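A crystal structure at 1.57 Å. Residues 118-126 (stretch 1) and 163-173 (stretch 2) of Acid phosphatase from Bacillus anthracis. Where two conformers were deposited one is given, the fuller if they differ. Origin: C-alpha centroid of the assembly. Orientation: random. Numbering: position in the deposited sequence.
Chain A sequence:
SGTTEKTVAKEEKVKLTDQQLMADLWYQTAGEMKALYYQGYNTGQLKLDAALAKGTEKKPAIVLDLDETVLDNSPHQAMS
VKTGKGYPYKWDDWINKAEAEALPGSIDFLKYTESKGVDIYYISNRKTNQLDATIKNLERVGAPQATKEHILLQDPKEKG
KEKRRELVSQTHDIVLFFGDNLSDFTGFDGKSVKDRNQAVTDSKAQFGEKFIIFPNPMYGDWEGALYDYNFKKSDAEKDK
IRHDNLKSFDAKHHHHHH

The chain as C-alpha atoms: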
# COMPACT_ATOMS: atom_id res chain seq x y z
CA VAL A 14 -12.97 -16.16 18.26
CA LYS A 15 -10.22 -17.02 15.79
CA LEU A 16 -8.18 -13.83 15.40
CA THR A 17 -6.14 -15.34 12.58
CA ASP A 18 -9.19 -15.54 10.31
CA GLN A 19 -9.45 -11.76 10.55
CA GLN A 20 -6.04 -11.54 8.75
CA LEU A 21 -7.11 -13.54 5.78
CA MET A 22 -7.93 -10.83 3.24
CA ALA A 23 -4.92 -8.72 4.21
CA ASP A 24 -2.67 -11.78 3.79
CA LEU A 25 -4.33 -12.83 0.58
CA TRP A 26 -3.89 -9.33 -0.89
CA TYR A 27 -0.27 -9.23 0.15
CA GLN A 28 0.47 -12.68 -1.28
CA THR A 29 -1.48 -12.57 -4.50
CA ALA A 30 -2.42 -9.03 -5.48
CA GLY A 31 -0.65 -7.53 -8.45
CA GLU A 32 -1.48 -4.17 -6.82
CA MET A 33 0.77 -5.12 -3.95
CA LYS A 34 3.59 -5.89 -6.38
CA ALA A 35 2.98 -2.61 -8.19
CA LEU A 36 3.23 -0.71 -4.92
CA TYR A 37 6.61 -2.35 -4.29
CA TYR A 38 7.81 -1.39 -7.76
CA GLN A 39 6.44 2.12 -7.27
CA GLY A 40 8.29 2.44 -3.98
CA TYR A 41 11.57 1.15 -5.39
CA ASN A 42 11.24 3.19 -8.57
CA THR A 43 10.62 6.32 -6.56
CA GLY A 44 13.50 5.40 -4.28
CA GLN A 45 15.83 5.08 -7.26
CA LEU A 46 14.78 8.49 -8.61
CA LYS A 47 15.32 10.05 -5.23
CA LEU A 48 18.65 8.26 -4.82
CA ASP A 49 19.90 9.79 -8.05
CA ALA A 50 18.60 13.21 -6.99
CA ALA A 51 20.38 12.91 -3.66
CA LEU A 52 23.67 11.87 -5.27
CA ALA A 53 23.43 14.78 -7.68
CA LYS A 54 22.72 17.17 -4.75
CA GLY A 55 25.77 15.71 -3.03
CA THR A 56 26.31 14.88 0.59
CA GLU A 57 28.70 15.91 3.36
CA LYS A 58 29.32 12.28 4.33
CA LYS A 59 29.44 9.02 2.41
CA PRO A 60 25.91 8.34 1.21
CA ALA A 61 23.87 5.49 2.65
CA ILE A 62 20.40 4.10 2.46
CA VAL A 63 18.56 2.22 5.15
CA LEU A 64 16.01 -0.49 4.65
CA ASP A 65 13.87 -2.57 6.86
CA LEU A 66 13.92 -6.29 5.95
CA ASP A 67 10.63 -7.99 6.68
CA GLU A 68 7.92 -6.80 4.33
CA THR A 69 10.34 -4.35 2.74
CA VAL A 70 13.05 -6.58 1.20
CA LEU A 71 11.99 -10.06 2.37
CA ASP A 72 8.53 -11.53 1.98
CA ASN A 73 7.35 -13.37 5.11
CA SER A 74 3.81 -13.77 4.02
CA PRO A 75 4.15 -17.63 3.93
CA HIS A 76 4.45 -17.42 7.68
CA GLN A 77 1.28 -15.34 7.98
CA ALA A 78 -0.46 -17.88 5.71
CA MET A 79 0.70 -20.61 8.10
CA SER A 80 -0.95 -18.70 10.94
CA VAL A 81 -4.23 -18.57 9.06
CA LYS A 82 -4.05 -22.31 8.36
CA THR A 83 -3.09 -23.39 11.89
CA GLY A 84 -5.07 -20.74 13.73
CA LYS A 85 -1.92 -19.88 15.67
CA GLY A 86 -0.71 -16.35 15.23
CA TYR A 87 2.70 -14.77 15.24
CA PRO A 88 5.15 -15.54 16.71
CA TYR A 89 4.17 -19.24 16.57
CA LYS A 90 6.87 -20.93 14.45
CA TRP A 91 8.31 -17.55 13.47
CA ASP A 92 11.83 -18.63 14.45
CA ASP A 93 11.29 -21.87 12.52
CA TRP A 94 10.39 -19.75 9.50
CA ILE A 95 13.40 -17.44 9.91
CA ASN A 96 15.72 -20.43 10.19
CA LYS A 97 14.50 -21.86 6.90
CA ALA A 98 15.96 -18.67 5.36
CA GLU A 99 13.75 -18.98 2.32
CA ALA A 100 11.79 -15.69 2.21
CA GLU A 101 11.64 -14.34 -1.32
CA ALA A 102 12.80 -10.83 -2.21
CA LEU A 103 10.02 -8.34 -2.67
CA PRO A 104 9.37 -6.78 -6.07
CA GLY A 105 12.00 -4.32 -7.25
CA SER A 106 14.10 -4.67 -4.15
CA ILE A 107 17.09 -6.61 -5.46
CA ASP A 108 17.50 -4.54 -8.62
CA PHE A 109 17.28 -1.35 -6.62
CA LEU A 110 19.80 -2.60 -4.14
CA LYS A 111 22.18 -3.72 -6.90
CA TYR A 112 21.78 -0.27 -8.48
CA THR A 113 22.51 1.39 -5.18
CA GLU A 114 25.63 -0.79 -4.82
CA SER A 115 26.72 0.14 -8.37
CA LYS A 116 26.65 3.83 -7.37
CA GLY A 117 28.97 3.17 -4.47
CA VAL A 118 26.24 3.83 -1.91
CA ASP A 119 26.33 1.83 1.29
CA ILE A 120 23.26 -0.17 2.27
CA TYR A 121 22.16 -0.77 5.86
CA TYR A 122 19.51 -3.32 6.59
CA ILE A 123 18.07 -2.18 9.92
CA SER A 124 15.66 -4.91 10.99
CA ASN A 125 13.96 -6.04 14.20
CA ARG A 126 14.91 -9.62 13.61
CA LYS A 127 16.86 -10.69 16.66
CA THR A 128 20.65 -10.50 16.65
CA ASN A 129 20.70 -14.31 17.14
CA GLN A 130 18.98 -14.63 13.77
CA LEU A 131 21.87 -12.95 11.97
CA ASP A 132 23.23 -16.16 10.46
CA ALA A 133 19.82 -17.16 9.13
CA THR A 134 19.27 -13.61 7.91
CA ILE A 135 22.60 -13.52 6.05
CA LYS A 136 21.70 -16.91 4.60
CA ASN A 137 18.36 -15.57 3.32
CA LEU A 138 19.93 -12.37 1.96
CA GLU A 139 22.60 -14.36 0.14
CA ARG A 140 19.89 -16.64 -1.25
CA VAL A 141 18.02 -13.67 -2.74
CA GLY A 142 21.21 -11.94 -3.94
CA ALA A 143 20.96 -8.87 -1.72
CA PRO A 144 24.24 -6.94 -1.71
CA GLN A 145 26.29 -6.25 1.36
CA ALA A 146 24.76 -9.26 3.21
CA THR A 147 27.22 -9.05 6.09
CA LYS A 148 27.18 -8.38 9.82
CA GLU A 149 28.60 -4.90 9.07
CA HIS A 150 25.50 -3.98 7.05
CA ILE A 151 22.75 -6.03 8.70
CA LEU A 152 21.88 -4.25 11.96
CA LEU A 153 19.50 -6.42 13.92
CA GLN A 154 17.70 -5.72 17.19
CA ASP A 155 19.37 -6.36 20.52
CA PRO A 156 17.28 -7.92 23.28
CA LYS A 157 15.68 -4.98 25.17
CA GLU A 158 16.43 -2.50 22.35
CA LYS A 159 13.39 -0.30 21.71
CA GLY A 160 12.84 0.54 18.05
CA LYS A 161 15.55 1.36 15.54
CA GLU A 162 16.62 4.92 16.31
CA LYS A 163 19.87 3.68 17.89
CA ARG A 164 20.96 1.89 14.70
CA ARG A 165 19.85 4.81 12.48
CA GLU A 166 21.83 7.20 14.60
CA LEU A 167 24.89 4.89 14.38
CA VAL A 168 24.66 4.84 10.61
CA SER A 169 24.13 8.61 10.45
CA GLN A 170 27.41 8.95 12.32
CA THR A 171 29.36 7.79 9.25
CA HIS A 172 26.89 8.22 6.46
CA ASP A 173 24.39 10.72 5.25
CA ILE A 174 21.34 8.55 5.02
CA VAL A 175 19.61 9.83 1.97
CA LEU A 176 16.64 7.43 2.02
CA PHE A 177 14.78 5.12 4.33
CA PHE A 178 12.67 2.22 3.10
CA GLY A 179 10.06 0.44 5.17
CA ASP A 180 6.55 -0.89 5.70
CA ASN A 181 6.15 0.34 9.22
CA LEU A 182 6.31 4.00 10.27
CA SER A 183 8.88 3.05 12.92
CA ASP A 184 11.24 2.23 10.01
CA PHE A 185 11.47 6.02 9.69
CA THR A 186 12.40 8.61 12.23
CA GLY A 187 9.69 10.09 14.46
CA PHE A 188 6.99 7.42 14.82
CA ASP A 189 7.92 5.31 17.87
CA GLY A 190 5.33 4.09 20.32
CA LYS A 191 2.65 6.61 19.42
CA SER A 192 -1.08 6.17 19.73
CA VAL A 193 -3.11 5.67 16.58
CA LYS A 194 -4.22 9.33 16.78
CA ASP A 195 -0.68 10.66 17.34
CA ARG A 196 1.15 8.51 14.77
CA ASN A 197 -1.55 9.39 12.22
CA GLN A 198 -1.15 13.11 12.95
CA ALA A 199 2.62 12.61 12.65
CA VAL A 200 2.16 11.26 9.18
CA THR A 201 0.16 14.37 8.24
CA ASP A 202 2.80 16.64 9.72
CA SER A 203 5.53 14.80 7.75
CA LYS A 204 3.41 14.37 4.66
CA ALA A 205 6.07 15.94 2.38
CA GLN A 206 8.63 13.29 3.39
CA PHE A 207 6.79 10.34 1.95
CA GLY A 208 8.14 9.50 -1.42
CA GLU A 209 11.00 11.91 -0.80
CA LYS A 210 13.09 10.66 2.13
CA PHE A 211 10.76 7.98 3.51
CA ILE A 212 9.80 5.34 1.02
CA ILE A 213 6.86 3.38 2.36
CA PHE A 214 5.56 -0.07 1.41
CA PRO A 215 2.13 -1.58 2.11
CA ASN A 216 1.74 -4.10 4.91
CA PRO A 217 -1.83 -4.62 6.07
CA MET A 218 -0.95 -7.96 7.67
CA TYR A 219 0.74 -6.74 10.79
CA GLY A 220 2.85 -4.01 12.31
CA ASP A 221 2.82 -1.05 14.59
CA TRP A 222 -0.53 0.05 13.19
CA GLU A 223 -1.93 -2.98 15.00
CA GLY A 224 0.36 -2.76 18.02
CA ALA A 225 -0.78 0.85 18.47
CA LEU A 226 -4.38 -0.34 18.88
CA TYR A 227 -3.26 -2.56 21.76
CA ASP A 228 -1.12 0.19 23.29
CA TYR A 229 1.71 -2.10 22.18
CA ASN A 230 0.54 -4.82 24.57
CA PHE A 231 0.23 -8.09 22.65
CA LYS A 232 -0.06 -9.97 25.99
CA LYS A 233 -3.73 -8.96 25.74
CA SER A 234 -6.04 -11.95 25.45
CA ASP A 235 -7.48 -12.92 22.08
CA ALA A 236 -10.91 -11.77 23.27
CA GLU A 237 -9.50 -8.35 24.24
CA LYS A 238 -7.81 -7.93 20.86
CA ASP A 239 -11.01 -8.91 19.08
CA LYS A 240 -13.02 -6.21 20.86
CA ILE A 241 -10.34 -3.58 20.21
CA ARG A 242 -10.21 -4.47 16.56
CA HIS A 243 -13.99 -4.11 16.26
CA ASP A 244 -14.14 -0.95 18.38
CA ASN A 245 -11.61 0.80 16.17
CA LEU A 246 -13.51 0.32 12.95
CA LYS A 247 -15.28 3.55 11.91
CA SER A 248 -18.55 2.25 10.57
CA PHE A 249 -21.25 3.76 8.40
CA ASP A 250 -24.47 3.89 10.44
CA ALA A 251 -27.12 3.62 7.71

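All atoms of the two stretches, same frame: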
# COMPACT_ATOMS: atom_id res chain seq x y z
N VAL A 118 27.02 3.43 -3.08
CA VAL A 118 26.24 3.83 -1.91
C VAL A 118 26.14 2.62 -0.98
O VAL A 118 25.74 1.52 -1.38
CB VAL A 118 24.84 4.33 -2.33
CG1 VAL A 118 23.93 4.57 -1.11
CG2 VAL A 118 24.94 5.60 -3.18
N ASP A 119 26.47 2.86 0.28
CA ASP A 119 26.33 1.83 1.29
C ASP A 119 24.87 1.55 1.65
O ASP A 119 24.04 2.45 1.70
CB ASP A 119 27.11 2.20 2.57
CG ASP A 119 28.61 1.95 2.44
OD1 ASP A 119 28.98 0.99 1.72
OD2 ASP A 119 29.41 2.70 3.08
N ILE A 120 24.59 0.28 1.89
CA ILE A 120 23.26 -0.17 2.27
C ILE A 120 23.30 -0.67 3.70
O ILE A 120 24.18 -1.47 4.06
CB ILE A 120 22.83 -1.32 1.36
CG1 ILE A 120 22.79 -0.81 -0.09
CG2 ILE A 120 21.52 -1.93 1.81
CD1 ILE A 120 22.81 -1.92 -1.11
N TYR A 121 22.35 -0.23 4.52
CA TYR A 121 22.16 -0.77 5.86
C TYR A 121 20.79 -1.34 5.99
O TYR A 121 19.80 -0.67 5.73
CB TYR A 121 22.42 0.27 6.92
CG TYR A 121 23.87 0.61 6.82
CD1 TYR A 121 24.82 -0.20 7.42
CD2 TYR A 121 24.30 1.66 6.02
CE1 TYR A 121 26.17 0.07 7.27
CE2 TYR A 121 25.62 1.93 5.86
CZ TYR A 121 26.56 1.14 6.48
OH TYR A 121 27.89 1.45 6.31
N TYR A 122 20.76 -2.62 6.33
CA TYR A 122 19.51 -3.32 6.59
C TYR A 122 19.28 -3.24 8.09
O TYR A 122 19.88 -3.98 8.85
CB TYR A 122 19.58 -4.78 6.16
CG TYR A 122 20.00 -4.98 4.72
CD1 TYR A 122 19.10 -4.84 3.70
CD2 TYR A 122 21.31 -5.33 4.40
CE1 TYR A 122 19.46 -5.04 2.39
CE2 TYR A 122 21.69 -5.52 3.09
CZ TYR A 122 20.76 -5.38 2.09
OH TYR A 122 21.12 -5.58 0.78
N ILE A 123 18.38 -2.35 8.52
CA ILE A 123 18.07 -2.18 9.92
C ILE A 123 16.73 -2.87 10.14
O ILE A 123 15.71 -2.40 9.69
CB ILE A 123 18.01 -0.69 10.30
CG1 ILE A 123 19.37 -0.04 9.99
CG2 ILE A 123 17.66 -0.54 11.79
CD1 ILE A 123 19.43 1.45 10.24
N SER A 124 16.77 -3.98 10.88
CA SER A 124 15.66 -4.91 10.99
C SER A 124 15.48 -5.34 12.43
O SER A 124 16.46 -5.48 13.15
CB SER A 124 15.96 -6.14 10.14
OG SER A 124 15.13 -7.22 10.49
N ASN A 125 14.23 -5.54 12.86
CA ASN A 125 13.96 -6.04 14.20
C ASN A 125 13.90 -7.57 14.34
O ASN A 125 13.50 -8.08 15.38
CB ASN A 125 12.75 -5.34 14.81
CG ASN A 125 13.03 -3.87 15.06
OD1 ASN A 125 14.18 -3.46 15.03
ND2 ASN A 125 11.99 -3.08 15.32
N ARG A 126 14.41 -8.28 13.33
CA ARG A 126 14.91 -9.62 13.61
C ARG A 126 15.91 -9.53 14.75
O ARG A 126 16.56 -8.48 14.97
CB ARG A 126 15.58 -10.21 12.38
CG ARG A 126 14.61 -10.56 11.29
CD ARG A 126 15.30 -10.82 10.01
NE ARG A 126 14.31 -11.29 9.05
CZ ARG A 126 14.39 -12.40 8.33
NH1 ARG A 126 15.44 -13.19 8.41
NH2 ARG A 126 13.37 -12.73 7.55
N LYS A 163 18.46 3.86 17.52
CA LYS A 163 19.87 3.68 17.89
C LYS A 163 20.74 3.26 16.69
O LYS A 163 21.85 3.78 16.52
CB LYS A 163 19.98 2.65 19.01
CG LYS A 163 21.38 2.30 19.43
CD LYS A 163 21.36 1.44 20.67
CE LYS A 163 22.75 1.24 21.22
NZ LYS A 163 22.74 0.24 22.32
N ARG A 164 20.23 2.34 15.89
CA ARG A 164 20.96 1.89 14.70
C ARG A 164 21.00 2.97 13.62
O ARG A 164 22.03 3.13 12.96
CB ARG A 164 20.37 0.57 14.19
CG ARG A 164 20.75 -0.59 15.08
CD ARG A 164 19.86 -1.76 14.84
NE ARG A 164 18.61 -1.65 15.61
CZ ARG A 164 17.52 -2.37 15.36
NH1 ARG A 164 17.50 -3.19 14.35
NH2 ARG A 164 16.45 -2.21 16.12
N ARG A 165 19.90 3.69 13.44
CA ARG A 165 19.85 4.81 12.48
C ARG A 165 20.88 5.84 12.86
O ARG A 165 21.64 6.33 12.02
CB ARG A 165 18.49 5.49 12.47
CG ARG A 165 17.43 4.72 11.76
CD ARG A 165 16.16 5.53 11.54
NE ARG A 165 15.40 5.75 12.78
CZ ARG A 165 14.31 5.07 13.14
NH1 ARG A 165 13.84 4.07 12.42
NH2 ARG A 165 13.70 5.38 14.27
N GLU A 166 20.92 6.17 14.15
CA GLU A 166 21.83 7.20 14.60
C GLU A 166 23.27 6.74 14.37
O GLU A 166 24.10 7.55 13.97
CB GLU A 166 21.56 7.54 16.07
CG GLU A 166 22.26 8.81 16.56
CD GLU A 166 23.73 8.59 16.85
OE1 GLU A 166 24.12 7.42 17.10
OE2 GLU A 166 24.50 9.59 16.85
N LEU A 167 23.56 5.46 14.62
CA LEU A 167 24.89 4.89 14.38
C LEU A 167 25.28 5.04 12.93
O LEU A 167 26.41 5.44 12.63
CB LEU A 167 24.94 3.41 14.76
N VAL A 168 24.37 4.70 12.03
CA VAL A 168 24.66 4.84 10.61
C VAL A 168 24.91 6.30 10.26
O VAL A 168 25.83 6.61 9.50
CB VAL A 168 23.55 4.29 9.72
CG1 VAL A 168 23.83 4.67 8.27
CG2 VAL A 168 23.50 2.79 9.87
N SER A 169 24.06 7.19 10.78
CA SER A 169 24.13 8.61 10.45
C SER A 169 25.44 9.21 10.94
O SER A 169 25.84 10.30 10.51
CB SER A 169 22.95 9.38 11.06
OG SER A 169 23.20 9.68 12.44
N GLN A 170 26.10 8.50 11.85
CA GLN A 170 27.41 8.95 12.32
C GLN A 170 28.42 8.97 11.17
O GLN A 170 29.24 9.85 11.09
CB GLN A 170 27.96 8.06 13.43
CG GLN A 170 27.13 8.04 14.71
CD GLN A 170 27.83 7.31 15.84
OE1 GLN A 170 29.08 7.13 15.81
NE2 GLN A 170 27.04 6.88 16.85
N THR A 171 28.34 7.98 10.28
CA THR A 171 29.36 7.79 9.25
C THR A 171 28.83 8.06 7.86
O THR A 171 29.60 8.24 6.91
CB THR A 171 29.87 6.36 9.33
OG1 THR A 171 28.76 5.46 9.42
CG2 THR A 171 30.79 6.21 10.58
N HIS A 172 27.52 8.09 7.74
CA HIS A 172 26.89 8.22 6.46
C HIS A 172 25.84 9.29 6.52
O HIS A 172 25.27 9.57 7.57
CB HIS A 172 26.27 6.89 6.06
CG HIS A 172 27.27 5.81 5.84
ND1 HIS A 172 27.93 5.18 6.89
CD2 HIS A 172 27.75 5.26 4.71
CE1 HIS A 172 28.79 4.30 6.39
NE2 HIS A 172 28.69 4.32 5.07
N ASP A 173 25.56 9.89 5.37
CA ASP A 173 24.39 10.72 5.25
C ASP A 173 23.34 9.83 4.67
O ASP A 173 23.43 9.41 3.53
CB ASP A 173 24.63 11.91 4.35
CG ASP A 173 25.42 12.99 5.02
OD1 ASP A 173 25.41 13.09 6.28
OD2 ASP A 173 26.08 13.75 4.29

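The contact between residues 118-126 and 163-173 of this acid phosphatase is a helix laid antiparallel against a β-strand, with a small apolar middle closed at each end by directional polar bonds. The axes of strand 119-125 and helix 163-171 run at 166° and approach to 9.5 Å, a spacing that side chains, rather than backbone, must fill. Alternate strand residues, Asp119, Tyr121 and Ile123, direct their CA-to-CB bonds toward the other stretch, whereas Ile120 points away; they pair in reverse order with His172, Val168 and Arg164. Arg164 and Val168 lie four residues, about one helical turn, apart, and His172 follows at the same interval. Together the stretches bury 416 Å².

At the center, Val168 sits over one face of the Tyr121 ring. Its CG2 lies 4.1 Å from the ring centroid of Tyr121 and 24° off the normal, the geometry of a CH-π contact, in which a weakly polarized methyl group meets the π cloud. The same CG2 atom of Val168 is 4.3 Å from CD1 of Ile123, so one methyl touches both Tyr121 and Ile123. Ile123 also reaches the helix backbone, its CD1 standing 3.9 Å from N of Arg165.

Toward the C-terminal end of the strand, Arg164 illustrates the two-sided character of a guanidinium. Over one face of the planar group lies the aliphatic Ile123, with CG2 of Ile123 3.7 Å from NH1 of Arg164; near its plane, where the N-H bonds point, lie the acceptors. NH1 of Arg164 donates to the backbone O of Ser124 at 2.8 Å, and NH2 of Arg164 donates to OD1 of Asn125, also at 2.8 Å and with a favorable angle of 160°. A weak bond of 3.4 Å from NH1 of Arg164 to the same OD1 of Asn125 completes a fork. Although the CA-to-CB bond of Asn125 points sideways, the end of its side chain comes nearer.

At the other end, NE2 of His172 donates to OD2 of Asp119 at 2.7 Å, OD2 lying near the plane of the imidazole, as a ring N-H requires. The face of the imidazole receives the edge of Tyr121: the ring centroids are 5.1 Å apart and the planes inclined at 68°. The other ring nitrogen is engaged as well, since ND1 of His172 shares a hydrogen bond of 2.7 Å with OG1 of Thr171. The imidazole is thus held through both nitrogens and packed on a face, a compact example of a ring that bonds through its edge and packs through its face.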